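Local atomic coordinates of beta-L-arabinobiosidase (Bacteroides thetaiotaomicron, PDB entry 5MQR), a protein that is a glycoside hydrolase linked to the metabolism of plant pectin by gut bacteria, probably acting on arabinose-containing sugar chains. Residues 818-823 with 862-867; 872-877 with 885-890. All blocks are in the same frame, centred on the assembly; numbering follows the deposited sequence.

Interactions 1 and 2 lie side by side in one glycosidase domain, their centres about 5 Å apart, and both are buried. The first joins the start of helix 820-839 to the end of helix 843-864 and is van der Waals in nature, the methyls of one leucine lying against alanine, proline, a carbonyl oxygen and an asparagine amide. The second brings the chain that follows strand 871-872 against the 3-10 turn before helix 890-893; there water bridges backbone groups and a glycine allows close approach. Residues 872-877 tie the two together, since probable hydrogen bonds run from Glu873 N to Leu864 O and from Met875 N to Ala818 O. The helix ends thus meet through leucine methyls, the irregular loops largely through solvent-mediated polar bonds.

Interaction 1: residues 818-823 with 862-867; sequences ARPTIN and NDLWNT
Leu864 reaches across to Ala818, Pro820 and Asn823 with both branches of its side chain. Its CD2 lies 3.4 Å from Ala818 O and 4.1 Å from Ala818 CB, while CD1 rests near Pro820, 3.9 Å from its CA. With CG beside the backbone N (chi1 -58°), the fork points at the first turn of the other helix; a branched aliphatic residue suits this place because its two methyls meet different partners, CD2 the Ala818 end and CD1 Pro820 and Asn823. The small Ala818 permits close approach. Pro820 fits the first turn, where its missing N-H costs no helix bond.

Asn823 crosses Leu864 at about a right angle, its ND2 4.0 Å from Leu864 CD1. Within 818-823 the same ND2 gives a 3.0 Å hydrogen bond to Arg819 O from above the carbonyl plane, beside a weak backbone bond from Asn823 N. OD1 accepts from Tyr796 N. A leucine here would probably leave Tyr796 N without this acceptor and take from Arg819 O its side-chain donor.

Arg819, at the N-cap, forms a salt bridge with Asp803 through NE. The contact joins consecutive helices 820-839 and 843-864, beside short strands 865-866 and 871-872.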
loop_
_atom_site.group_PDB
_atom_site.type_symbol
_atom_site.label_atom_id
_atom_site.label_comp_id
_atom_site.label_asym_id
_atom_site.label_seq_id
_atom_site.Cartn_x
_atom_site.Cartn_y
_atom_site.Cartn_z
ATOM N N ALA A 818 -20.884 -48.595 -0.384
ATOM C CA ALA A 818 -19.974 -47.811 0.420
ATOM C C ALA A 818 -19.244 -46.815 -0.481
ATOM O O ALA A 818 -18.204 -47.109 -1.049
ATOM C CB ALA A 818 -19.002 -48.710 1.165
ATOM N N ARG A 819 -19.813 -45.619 -0.581
ATOM C CA ARG A 819 -19.294 -44.552 -1.426
ATOM C C ARG A 819 -18.307 -43.661 -0.644
ATOM O O ARG A 819 -18.533 -43.412 0.550
ATOM C CB ARG A 819 -20.462 -43.741 -1.963
ATOM C CG ARG A 819 -21.290 -44.495 -2.988
ATOM C CD ARG A 819 -22.627 -43.817 -3.263
ATOM N NE ARG A 819 -22.461 -42.464 -3.786
ATOM C CZ ARG A 819 -22.198 -42.121 -5.053
ATOM N NH1 ARG A 819 -22.056 -43.030 -6.011
ATOM N NH2 ARG A 819 -22.092 -40.826 -5.368
ATOM N N PRO A 820 -17.211 -43.182 -1.295
ATOM C CA PRO A 820 -16.273 -42.329 -0.535
ATOM C C PRO A 820 -16.809 -40.955 -0.187
ATOM O O PRO A 820 -16.148 -40.252 0.563
ATOM C CB PRO A 820 -15.053 -42.207 -1.461
ATOM C CG PRO A 820 -15.587 -42.491 -2.814
ATOM C CD PRO A 820 -16.630 -43.555 -2.591
ATOM N N THR A 821 -17.970 -40.577 -0.735
ATOM C CA THR A 821 -18.733 -39.429 -0.253
ATOM C C THR A 821 -19.033 -39.526 1.242
ATOM O O THR A 821 -18.384 -38.851 2.060
ATOM C CB THR A 821 -20.079 -39.292 -0.981
ATOM O OG1 THR A 821 -20.731 -40.573 -1.008
ATOM C CG2 THR A 821 -19.881 -38.765 -2.401
ATOM N N ILE A 822 -20.005 -40.366 1.597
ATOM C CA ILE A 822 -20.528 -40.394 2.973
ATOM C C ILE A 822 -19.468 -40.860 3.977
ATOM O O ILE A 822 -19.424 -40.359 5.090
ATOM C CB ILE A 822 -21.854 -41.189 3.114
ATOM C CG1 ILE A 822 -22.356 -41.123 4.564
ATOM C CG2 ILE A 822 -21.687 -42.639 2.703
ATOM C CD1 ILE A 822 -23.831 -41.428 4.749
ATOM N N ASN A 823 -18.590 -41.774 3.574
ATOM C CA ASN A 823 -17.495 -42.208 4.457
ATOM C C ASN A 823 -16.492 -41.096 4.803
ATOM O O ASN A 823 -16.082 -40.998 5.954
ATOM C CB ASN A 823 -16.791 -43.447 3.912
ATOM C CG ASN A 823 -17.647 -44.685 4.063
ATOM O OD1 ASN A 823 -17.831 -45.168 5.188
ATOM N ND2 ASN A 823 -18.235 -45.171 2.951
ATOM N N ASN A 862 -8.207 -48.896 3.705
ATOM C CA ASN A 862 -8.117 -50.330 3.454
ATOM C C ASN A 862 -9.162 -50.833 2.469
ATOM O O ASN A 862 -8.849 -51.661 1.629
ATOM C CB ASN A 862 -8.202 -51.125 4.771
ATOM C CG ASN A 862 -6.982 -50.910 5.676
ATOM O OD1 ASN A 862 -5.882 -50.547 5.227
ATOM N ND2 ASN A 862 -7.178 -51.129 6.965
ATOM N N ASP A 863 -10.394 -50.337 2.566
ATOM C CA ASP A 863 -11.512 -50.902 1.817
ATOM C C ASP A 863 -11.899 -50.126 0.563
ATOM O O ASP A 863 -12.412 -50.732 -0.367
ATOM C CB ASP A 863 -12.752 -51.028 2.702
ATOM C CG ASP A 863 -12.580 -52.013 3.839
ATOM O OD1 ASP A 863 -11.477 -52.537 4.069
ATOM O OD2 ASP A 863 -13.576 -52.297 4.507
ATOM N N LEU A 864 -11.716 -48.798 0.530
ATOM C CA LEU A 864 -12.141 -48.000 -0.639
ATOM C C LEU A 864 -11.027 -47.680 -1.622
ATOM O O LEU A 864 -11.298 -47.350 -2.777
ATOM C CB LEU A 864 -12.875 -46.737 -0.203
ATOM C CG LEU A 864 -14.115 -46.993 0.662
ATOM C CD1 LEU A 864 -14.832 -45.672 0.901
ATOM C CD2 LEU A 864 -15.069 -48.010 0.054
ATOM N N TRP A 865 -9.777 -47.800 -1.178
ATOM C CA TRP A 865 -8.631 -47.686 -2.059
ATOM C C TRP A 865 -8.616 -48.891 -2.998
ATOM O O TRP A 865 -8.456 -50.030 -2.555
ATOM C CB TRP A 865 -7.338 -47.634 -1.262
ATOM C CG TRP A 865 -6.128 -47.407 -2.119
ATOM C CD1 TRP A 865 -5.089 -48.278 -2.338
ATOM C CD2 TRP A 865 -5.846 -46.244 -2.896
ATOM N NE1 TRP A 865 -4.171 -47.712 -3.191
ATOM C CE2 TRP A 865 -4.613 -46.471 -3.556
ATOM C CE3 TRP A 865 -6.515 -45.032 -3.105
ATOM C CZ2 TRP A 865 -4.031 -45.518 -4.398
ATOM C CZ3 TRP A 865 -5.931 -44.080 -3.942
ATOM C CH2 TRP A 865 -4.704 -44.329 -4.576
ATOM N N ASN A 866 -8.817 -48.632 -4.286
ATOM C CA ASN A 866 -8.787 -49.677 -5.328
ATOM C C ASN A 866 -7.338 -49.774 -5.764
ATOM O O ASN A 866 -6.805 -48.809 -6.298
ATOM C CB ASN A 866 -9.704 -49.263 -6.492
ATOM C CG ASN A 866 -9.709 -50.246 -7.636
ATOM O OD1 ASN A 866 -8.663 -50.719 -8.072
ATOM N ND2 ASN A 866 -10.891 -50.528 -8.159
ATOM N N THR A 867 -6.699 -50.916 -5.515
ATOM C CA THR A 867 -5.260 -51.079 -5.778
ATOM C C THR A 867 -4.927 -51.323 -7.259
ATOM O O THR A 867 -3.791 -51.091 -7.659
ATOM C CB THR A 867 -4.634 -52.216 -4.926
ATOM O OG1 THR A 867 -5.438 -53.382 -5.048
ATOM C CG2 THR A 867 -4.546 -51.823 -3.444
#

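Interaction 2: residues 872-877 with 885-890; sequences FETMRT and EAIGYI
Phe872 and Gly888 bring the two backbones to a CA-CA separation of 4.6 Å, with Phe872 O only 3.2 Å from Gly888 CA. Glycine suits this position: a CB would point toward the other segment and collide with that carbonyl oxygen. Residues 886-889 form a 3-10 turn, in which Gly888 N bonds to Glu885 O and Tyr889 N to Ala886 O, while residues 872-877 run on from the end of strand 871-872 without regular structure. No direct hydrogen bond joins the segments; three waters do the work. One accepts from Phe872 N and donates to Gly888 O, the latter at 2.7 Å. A second accepts from Glu885 N and can donate to Phe872 O. A third accepts from Thr874 N and reaches Glu885 OE1 at 2.7 Å, so main-chain groups buried in the loop find polar partners.

Among the side chains, Phe872 passes Gly888 O with its CB at 3.5 Å and with the ring edge at CD2, the oxygen lying near the ring plane. Beyond CB the ring packs edge-to-face with Trp865 and also meets Tyr903, a hydrophobic place fit for an aromatic. Thr874 OG1 meets Ile887 CD1 at 3.5 Å. Ile887 holds CG1 between its backbone N and carbonyl carbon (chi1 61°), which brings CD1 up to the threonine. Glu885 extends beyond CG until OE1 stands 3.8 Å from Thr874 OG1; both oxygens hydrogen-bond to Ser810 OG, a shared partner that ties a third loop to this pair.

The arrangement is a water-bridged loop leading through a 3-10 turn into helix 890-893. The protein is named a six-hairpin glycosidase, a class built on an (alpha/alpha)6 barrel, and this is probably one of the connections between its helices; here Ile887 also touches Thr821 at the start of helix 820-839.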
loop_
_atom_site.group_PDB
_atom_site.type_symbol
_atom_site.label_atom_id
_atom_site.label_comp_id
_atom_site.label_asym_id
_atom_site.label_seq_id
_atom_site.Cartn_x
_atom_site.Cartn_y
_atom_site.Cartn_z
ATOM N N PHE A 872 -9.389 -43.938 -4.926
ATOM C CA PHE A 872 -10.473 -44.213 -3.995
ATOM C C PHE A 872 -11.758 -44.313 -4.766
ATOM O O PHE A 872 -12.091 -43.416 -5.529
ATOM C CB PHE A 872 -10.621 -43.115 -2.944
ATOM C CG PHE A 872 -9.527 -43.106 -1.928
ATOM C CD1 PHE A 872 -9.482 -44.075 -0.946
ATOM C CD2 PHE A 872 -8.544 -42.114 -1.943
ATOM C CE1 PHE A 872 -8.473 -44.069 -0.004
ATOM C CE2 PHE A 872 -7.538 -42.096 -0.986
ATOM C CZ PHE A 872 -7.504 -43.080 -0.016
ATOM N N GLU A 873 -12.477 -45.406 -4.559
ATOM C CA GLU A 873 -13.667 -45.709 -5.338
ATOM C C GLU A 873 -14.744 -46.367 -4.476
ATOM O O GLU A 873 -14.465 -46.932 -3.413
ATOM C CB GLU A 873 -13.306 -46.627 -6.510
ATOM C CG GLU A 873 -12.323 -46.013 -7.503
ATOM C CD GLU A 873 -11.986 -46.927 -8.678
ATOM O OE1 GLU A 873 -12.597 -48.004 -8.804
ATOM O OE2 GLU A 873 -11.102 -46.549 -9.494
ATOM N N THR A 874 -15.973 -46.266 -4.970
ATOM C CA THR A 874 -17.145 -46.864 -4.366
ATOM C C THR A 874 -16.968 -48.368 -4.290
ATOM O O THR A 874 -16.420 -48.979 -5.205
ATOM C CB THR A 874 -18.389 -46.580 -5.214
ATOM O OG1 THR A 874 -18.632 -45.170 -5.242
ATOM C CG2 THR A 874 -19.613 -47.287 -4.655
HETATM N N MSE A 875 -17.386 -48.944 -3.179
HETATM C CA MSE A 875 -17.312 -50.392 -2.999
HETATM C C MSE A 875 -18.747 -50.836 -3.143
HETATM O O MSE A 875 -19.620 -50.422 -2.374
HETATM C CB MSE A 875 -16.575 -50.610 -1.669
HETATM C CG MSE A 875 -16.213 -52.034 -1.262
HETATM SE SE MSE A 875 -15.170 -53.035 -2.626
HETATM C CE MSE A 875 -13.495 -52.098 -2.843
ATOM N N ARG A 876 -19.026 -51.611 -4.187
ATOM C CA ARG A 876 -20.334 -52.267 -4.333
ATOM C C ARG A 876 -20.390 -53.483 -3.388
ATOM O O ARG A 876 -19.395 -53.821 -2.736
ATOM C CB ARG A 876 -20.621 -52.664 -5.796
ATOM C CG ARG A 876 -20.644 -51.487 -6.774
ATOM C CD ARG A 876 -21.348 -51.858 -8.072
ATOM N NE ARG A 876 -21.471 -50.732 -9.010
ATOM C CZ ARG A 876 -20.968 -50.674 -10.248
ATOM N NH1 ARG A 876 -20.267 -51.672 -10.782
ATOM N NH2 ARG A 876 -21.184 -49.593 -10.982
ATOM N N THR A 877 -21.561 -54.111 -3.318
ATOM C CA THR A 877 -21.824 -55.269 -2.454
ATOM C C THR A 877 -20.670 -56.279 -2.374
ATOM O O THR A 877 -20.341 -56.732 -1.287
ATOM C CB THR A 877 -23.096 -55.998 -2.939
ATOM O OG1 THR A 877 -24.105 -55.021 -3.242
ATOM C CG2 THR A 877 -23.610 -56.987 -1.880
ATOM N N GLU A 885 -14.048 -41.690 -10.121
ATOM C CA GLU A 885 -15.013 -40.578 -10.108
ATOM C C GLU A 885 -14.448 -39.410 -9.316
ATOM O O GLU A 885 -13.507 -39.569 -8.555
ATOM C CB GLU A 885 -16.355 -41.031 -9.510
ATOM C CG GLU A 885 -17.065 -42.108 -10.323
ATOM C CD GLU A 885 -18.268 -42.709 -9.610
ATOM O OE1 GLU A 885 -18.141 -43.178 -8.451
ATOM O OE2 GLU A 885 -19.357 -42.710 -10.218
ATOM N N ALA A 886 -15.057 -38.244 -9.470
ATOM C CA ALA A 886 -14.633 -37.066 -8.710
ATOM C C ALA A 886 -14.770 -37.305 -7.207
ATOM O O ALA A 886 -13.987 -36.735 -6.422
ATOM C CB ALA A 886 -15.436 -35.834 -9.116
ATOM N N ILE A 887 -15.749 -38.147 -6.821
ATOM C CA ILE A 887 -15.958 -38.458 -5.412
ATOM C C ILE A 887 -14.735 -39.112 -4.777
ATOM O O ILE A 887 -14.574 -39.036 -3.584
ATOM C CB ILE A 887 -17.225 -39.301 -5.115
ATOM C CG1 ILE A 887 -17.188 -40.672 -5.802
ATOM C CG2 ILE A 887 -18.469 -38.515 -5.490
ATOM C CD1 ILE A 887 -18.233 -41.654 -5.268
ATOM N N GLY A 888 -13.874 -39.731 -5.577
ATOM C CA GLY A 888 -12.621 -40.305 -5.077
ATOM C C GLY A 888 -11.597 -39.309 -4.536
ATOM O O GLY A 888 -10.611 -39.724 -3.906
ATOM N N TYR A 889 -11.795 -38.014 -4.814
ATOM C CA TYR A 889 -10.959 -36.979 -4.241
ATOM C C TYR A 889 -11.474 -36.449 -2.908
ATOM O O TYR A 889 -10.717 -35.812 -2.203
ATOM C CB TYR A 889 -10.744 -35.830 -5.225
ATOM C CG TYR A 889 -9.910 -36.208 -6.440
ATOM C CD1 TYR A 889 -8.613 -36.726 -6.311
ATOM C CD2 TYR A 889 -10.416 -36.030 -7.727
ATOM C CE1 TYR A 889 -7.873 -37.074 -7.440
ATOM C CE2 TYR A 889 -9.684 -36.369 -8.849
ATOM C CZ TYR A 889 -8.430 -36.897 -8.712
ATOM O OH TYR A 889 -7.752 -37.211 -9.864
ATOM N N ILE A 890 -12.708 -36.781 -2.524
ATOM C CA ILE A 890 -13.325 -36.270 -1.286
ATOM C C ILE A 890 -12.548 -36.645 -0.015
ATOM O O ILE A 890 -12.486 -35.842 0.888
ATOM C CB ILE A 890 -14.812 -36.658 -1.183
ATOM C CG1 ILE A 890 -15.607 -35.982 -2.311
ATOM C CG2 ILE A 890 -15.452 -36.193 0.120
ATOM C CD1 ILE A 890 -17.047 -36.467 -2.406
HETATM O O HOH W 1 -14.103 -42.766 -7.470
HETATM O O HOH W 2 -8.837 -41.146 -5.327
HETATM O O HOH W 3 -15.955 -44.603 -7.586
#